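Local coordinates for Tat pathway signal sequence domain protein (Parabacteroides merdae, PDB 4Q9A) that is probably a GDSL-like lipase or acylhydrolase of the SGNH hydrolase clan, cleaving ester bonds in a substrate not yet identified, at residues 49-59 with 212-223. Residues are numbered along the deposited sequence; the frame is centred on the assembly and turned at random.
Sequences SGYVLFTATQL and LPGRQLMANMWM
The carboxamide oxygen of Asn220 is gripped by two amides. Gln58 NE2 reaches across from the other helix to Asn220 OD1 at 3.1 Å, in the plane of that carbonyl, with the two amide planes 73° apart; Gln216 NE2, one turn back, adds a weak second bond. Gln58 gets there as a knob among Gln216, Ala219, Asn220 and Met223, with CG anti to its own carbonyl carbon (chi1 -72°) and the chain extended beyond. Without this amide, as with an alanine here, Asn220 OD1 would probably lose its stronger donor and lean on the weak Gln216 bond, with a gap opened beside Met223 CG. Between the helices, which cross at -45° with axes 7.9 Å apart, the small Ala219 is itself a knob among Tyr51, Phe54, Thr55 and Gln58, allowing close approach. Toward the helix starts, CE of selenomethionine Met218 makes a CH-pi contact over one face of the Tyr51 ring, 3.9 Å from its centroid, with SE oblique to it; Tyr51 OH hydrogen-bonds to Thr30 OG1. Further along, Thr55 CG2 meets Trp222 CE3, and Trp222 NE1 hydrogen-bonds to Ser100 OG. Leu59, also touching Ile70 of strand 69-72, sets CG 3.7 Å from SE of selenomethionine Met223. Where helix 51-59 begins, Arg215 NH1 bonds weakly to Ser49 O, while Pro210 O holds its NE. Gln216 OE1 hydrogen-bonds to Thr57 OG1 of the second subunit, carrying the polar cluster into the dimer interface. Two neighbouring helices of this SGNH-type fold thus share a largely apolar seam, tied by neutral amides and, weakly, by Arg215 to a backbone carbonyl, without an ion pair between the segments.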
loop_
_atom_site.group_PDB
_atom_site.type_symbol
_atom_site.label_atom_id
_atom_site.label_comp_id
_atom_site.label_asym_id
_atom_site.label_seq_id
_atom_site.Cartn_x
_atom_site.Cartn_y
_atom_site.Cartn_z
ATOM N N SER A 49 -4.170 -7.758 3.710
ATOM C CA SER A 49 -2.999 -6.927 4.004
ATOM C C SER A 49 -1.722 -7.308 3.247
ATOM O O SER A 49 -0.655 -6.743 3.552
ATOM C CB SER A 49 -2.712 -6.962 5.504
ATOM O OG SER A 49 -3.901 -6.809 6.264
ATOM N N GLY A 50 -1.818 -8.239 2.292
ATOM C CA GLY A 50 -0.655 -8.725 1.545
ATOM C C GLY A 50 -0.225 -7.870 0.380
ATOM O O GLY A 50 -0.747 -6.766 0.180
ATOM N N TYR A 51 0.711 -8.411 -0.427
ATOM C CA TYR A 51 1.211 -7.773 -1.654
ATOM C C TYR A 51 0.031 -7.421 -2.590
ATOM O O TYR A 51 0.140 -6.472 -3.363
ATOM C CB TYR A 51 2.222 -8.687 -2.384
ATOM C CG TYR A 51 1.592 -9.859 -3.118
ATOM C CD1 TYR A 51 1.334 -11.061 -2.463
ATOM C CD2 TYR A 51 1.244 -9.761 -4.467
ATOM C CE1 TYR A 51 0.774 -12.146 -3.139
ATOM C CE2 TYR A 51 0.642 -10.827 -5.141
ATOM C CZ TYR A 51 0.404 -12.015 -4.468
ATOM O OH TYR A 51 -0.180 -13.077 -5.117
ATOM N N VAL A 52 -1.086 -8.190 -2.513
ATOM C CA VAL A 52 -2.271 -7.973 -3.348
ATOM C C VAL A 52 -2.826 -6.563 -3.094
ATOM O O VAL A 52 -3.104 -5.841 -4.051
ATOM C CB VAL A 52 -3.333 -9.073 -3.123
ATOM C CG1 VAL A 52 -4.629 -8.750 -3.847
ATOM C CG2 VAL A 52 -2.801 -10.429 -3.555
ATOM N N LEU A 53 -2.916 -6.158 -1.816
ATOM C CA LEU A 53 -3.387 -4.832 -1.441
ATOM C C LEU A 53 -2.522 -3.742 -2.129
ATOM O O LEU A 53 -3.061 -2.865 -2.802
ATOM C CB LEU A 53 -3.371 -4.689 0.101
ATOM C CG LEU A 53 -3.361 -3.283 0.712
ATOM C CD1 LEU A 53 -4.647 -2.529 0.397
ATOM C CD2 LEU A 53 -3.146 -3.352 2.210
ATOM N N PHE A 54 -1.190 -3.855 -2.004
ATOM C CA PHE A 54 -0.219 -2.897 -2.513
ATOM C C PHE A 54 -0.149 -2.856 -4.037
ATOM O O PHE A 54 0.128 -1.792 -4.587
ATOM C CB PHE A 54 1.144 -3.160 -1.883
ATOM C CG PHE A 54 1.055 -2.928 -0.392
ATOM C CD1 PHE A 54 0.953 -1.635 0.124
ATOM C CD2 PHE A 54 0.976 -4.001 0.491
ATOM C CE1 PHE A 54 0.798 -1.418 1.502
ATOM C CE2 PHE A 54 0.840 -3.789 1.867
ATOM C CZ PHE A 54 0.756 -2.495 2.365
ATOM N N THR A 55 -0.446 -3.977 -4.702
ATOM C CA THR A 55 -0.495 -4.094 -6.159
ATOM C C THR A 55 -1.800 -3.468 -6.654
ATOM O O THR A 55 -1.803 -2.715 -7.627
ATOM C CB THR A 55 -0.407 -5.577 -6.572
ATOM O OG1 THR A 55 0.534 -6.258 -5.741
ATOM C CG2 THR A 55 -0.051 -5.761 -8.035
ATOM N N ALA A 56 -2.917 -3.807 -5.974
ATOM C CA ALA A 56 -4.260 -3.341 -6.291
ATOM C C ALA A 56 -4.341 -1.816 -6.270
ATOM O O ALA A 56 -4.792 -1.213 -7.250
ATOM C CB ALA A 56 -5.253 -3.937 -5.322
ATOM N N THR A 57 -3.839 -1.192 -5.187
ATOM C CA THR A 57 -3.876 0.257 -4.994
ATOM C C THR A 57 -3.072 0.984 -6.102
ATOM O O THR A 57 -3.517 2.039 -6.575
ATOM C CB THR A 57 -3.423 0.610 -3.599
ATOM O OG1 THR A 57 -2.164 -0.014 -3.341
ATOM C CG2 THR A 57 -4.449 0.205 -2.546
ATOM N N GLN A 58 -1.953 0.376 -6.572
ATOM C CA GLN A 58 -1.147 0.920 -7.672
ATOM C C GLN A 58 -1.948 0.873 -8.962
ATOM O O GLN A 58 -1.887 1.813 -9.761
ATOM C CB GLN A 58 0.171 0.148 -7.831
ATOM C CG GLN A 58 1.158 0.431 -6.722
ATOM C CD GLN A 58 2.525 -0.074 -7.062
ATOM O OE1 GLN A 58 3.110 0.303 -8.080
ATOM N NE2 GLN A 58 3.098 -0.882 -6.178
ATOM N N LEU A 59 -2.736 -0.218 -9.136
ATOM C CA LEU A 59 -3.601 -0.425 -10.290
ATOM C C LEU A 59 -4.802 0.545 -10.237
ATOM O O LEU A 59 -5.120 1.199 -11.241
ATOM C CB LEU A 59 -4.070 -1.889 -10.328
ATOM C CG LEU A 59 -3.055 -2.916 -10.831
ATOM C CD1 LEU A 59 -3.432 -4.339 -10.407
ATOM C CD2 LEU A 59 -2.867 -2.804 -12.332
ATOM N N LEU A 212 5.662 -6.057 5.567
ATOM C CA LEU A 212 5.386 -4.810 4.836
ATOM C C LEU A 212 6.468 -4.406 3.788
ATOM O O LEU A 212 6.062 -4.123 2.648
ATOM C CB LEU A 212 5.095 -3.646 5.785
ATOM C CG LEU A 212 3.838 -3.801 6.640
ATOM C CD1 LEU A 212 3.752 -2.711 7.685
ATOM C CD2 LEU A 212 2.583 -3.894 5.781
ATOM N N PRO A 213 7.807 -4.440 4.065
ATOM C CA PRO A 213 8.765 -4.058 3.014
ATOM C C PRO A 213 8.792 -5.036 1.845
ATOM O O PRO A 213 9.047 -4.621 0.711
ATOM C CB PRO A 213 10.105 -4.048 3.748
ATOM C CG PRO A 213 9.759 -3.964 5.201
ATOM C CD PRO A 213 8.514 -4.742 5.329
ATOM N N GLY A 214 8.533 -6.315 2.126
ATOM C CA GLY A 214 8.506 -7.375 1.116
ATOM C C GLY A 214 7.273 -7.339 0.238
ATOM O O GLY A 214 7.340 -7.676 -0.939
ATOM N N ARG A 215 6.138 -6.959 0.812
ATOM C CA ARG A 215 4.844 -6.811 0.144
ATOM C C ARG A 215 4.928 -5.722 -0.915
ATOM O O ARG A 215 4.597 -5.975 -2.077
ATOM C CB ARG A 215 3.752 -6.481 1.179
ATOM C CG ARG A 215 3.344 -7.687 1.993
ATOM C CD ARG A 215 2.612 -7.292 3.233
ATOM N NE ARG A 215 2.695 -8.363 4.216
ATOM C CZ ARG A 215 1.964 -8.432 5.319
ATOM N NH1 ARG A 215 1.071 -7.487 5.592
ATOM N NH2 ARG A 215 2.115 -9.448 6.159
ATOM N N GLN A 216 5.427 -4.525 -0.517
ATOM C CA GLN A 216 5.622 -3.380 -1.398
ATOM C C GLN A 216 6.563 -3.765 -2.545
ATOM O O GLN A 216 6.233 -3.478 -3.693
ATOM C CB GLN A 216 6.160 -2.164 -0.609
ATOM C CG GLN A 216 6.150 -0.839 -1.385
ATOM C CD GLN A 216 4.767 -0.375 -1.825
ATOM O OE1 GLN A 216 4.042 0.325 -1.086
ATOM N NE2 GLN A 216 4.401 -0.702 -3.070
ATOM N N LEU A 217 7.693 -4.462 -2.237
ATOM C CA LEU A 217 8.671 -4.949 -3.226
ATOM C C LEU A 217 8.017 -5.845 -4.296
ATOM O O LEU A 217 8.270 -5.666 -5.498
ATOM C CB LEU A 217 9.782 -5.744 -2.529
ATOM C CG LEU A 217 10.924 -6.229 -3.405
ATOM C CD1 LEU A 217 11.895 -5.108 -3.674
ATOM C CD2 LEU A 217 11.655 -7.370 -2.752
HETATM N N MSE A 218 7.157 -6.789 -3.832
HETATM C CA MSE A 218 6.468 -7.735 -4.689
HETATM C C MSE A 218 5.512 -7.027 -5.607
HETATM O O MSE A 218 5.487 -7.344 -6.807
HETATM C CB MSE A 218 5.738 -8.774 -3.857
HETATM C CG MSE A 218 6.682 -9.763 -3.222
HETATM SE SE MSE A 218 5.735 -10.843 -1.981
HETATM C CE MSE A 218 4.702 -11.897 -3.249
ATOM N N ALA A 219 4.746 -6.048 -5.039
ATOM C CA ALA A 219 3.787 -5.204 -5.758
ATOM C C ALA A 219 4.481 -4.474 -6.914
ATOM O O ALA A 219 3.987 -4.508 -8.042
ATOM C CB ALA A 219 3.147 -4.198 -4.807
ATOM N N ASN A 220 5.655 -3.876 -6.640
ATOM C CA ASN A 220 6.457 -3.139 -7.613
ATOM C C ASN A 220 6.946 -4.057 -8.737
ATOM O O ASN A 220 6.936 -3.652 -9.904
ATOM C CB ASN A 220 7.645 -2.465 -6.922
ATOM C CG ASN A 220 7.299 -1.402 -5.900
ATOM O OD1 ASN A 220 6.152 -0.949 -5.778
ATOM N ND2 ASN A 220 8.306 -0.953 -5.158
HETATM N N MSE A 221 7.349 -5.296 -8.383
HETATM C CA MSE A 221 7.819 -6.307 -9.339
HETATM C C MSE A 221 6.702 -6.692 -10.315
HETATM O O MSE A 221 6.906 -6.733 -11.532
HETATM C CB MSE A 221 8.309 -7.547 -8.598
HETATM C CG MSE A 221 9.588 -7.322 -7.818
HETATM SE SE MSE A 221 10.547 -8.991 -7.572
HETATM C CE MSE A 221 11.090 -9.244 -9.428
ATOM N N TRP A 222 5.522 -6.949 -9.755
ATOM C CA TRP A 222 4.309 -7.301 -10.459
ATOM C C TRP A 222 3.907 -6.180 -11.412
ATOM O O TRP A 222 3.635 -6.457 -12.582
ATOM C CB TRP A 222 3.202 -7.591 -9.448
ATOM C CG TRP A 222 2.056 -8.387 -9.985
ATOM C CD1 TRP A 222 1.780 -9.701 -9.732
ATOM C CD2 TRP A 222 0.948 -7.879 -10.744
ATOM N NE1 TRP A 222 0.577 -10.052 -10.302
ATOM C CE2 TRP A 222 0.045 -8.950 -10.931
ATOM C CE3 TRP A 222 0.630 -6.616 -11.288
ATOM C CZ2 TRP A 222 -1.135 -8.806 -11.668
ATOM C CZ3 TRP A 222 -0.548 -6.468 -11.998
ATOM C CH2 TRP A 222 -1.411 -7.553 -12.193
HETATM N N MSE A 223 3.916 -4.919 -10.954
HETATM C CA MSE A 223 3.564 -3.806 -11.836
HETATM C C MSE A 223 4.571 -3.703 -12.988
HETATM O O MSE A 223 4.172 -3.479 -14.123
HETATM C CB MSE A 223 3.481 -2.498 -11.053
HETATM C CG MSE A 223 2.325 -2.456 -10.074
HETATM SE SE MSE A 223 0.587 -2.614 -10.917
HETATM C CE MSE A 223 0.434 -0.774 -11.504
#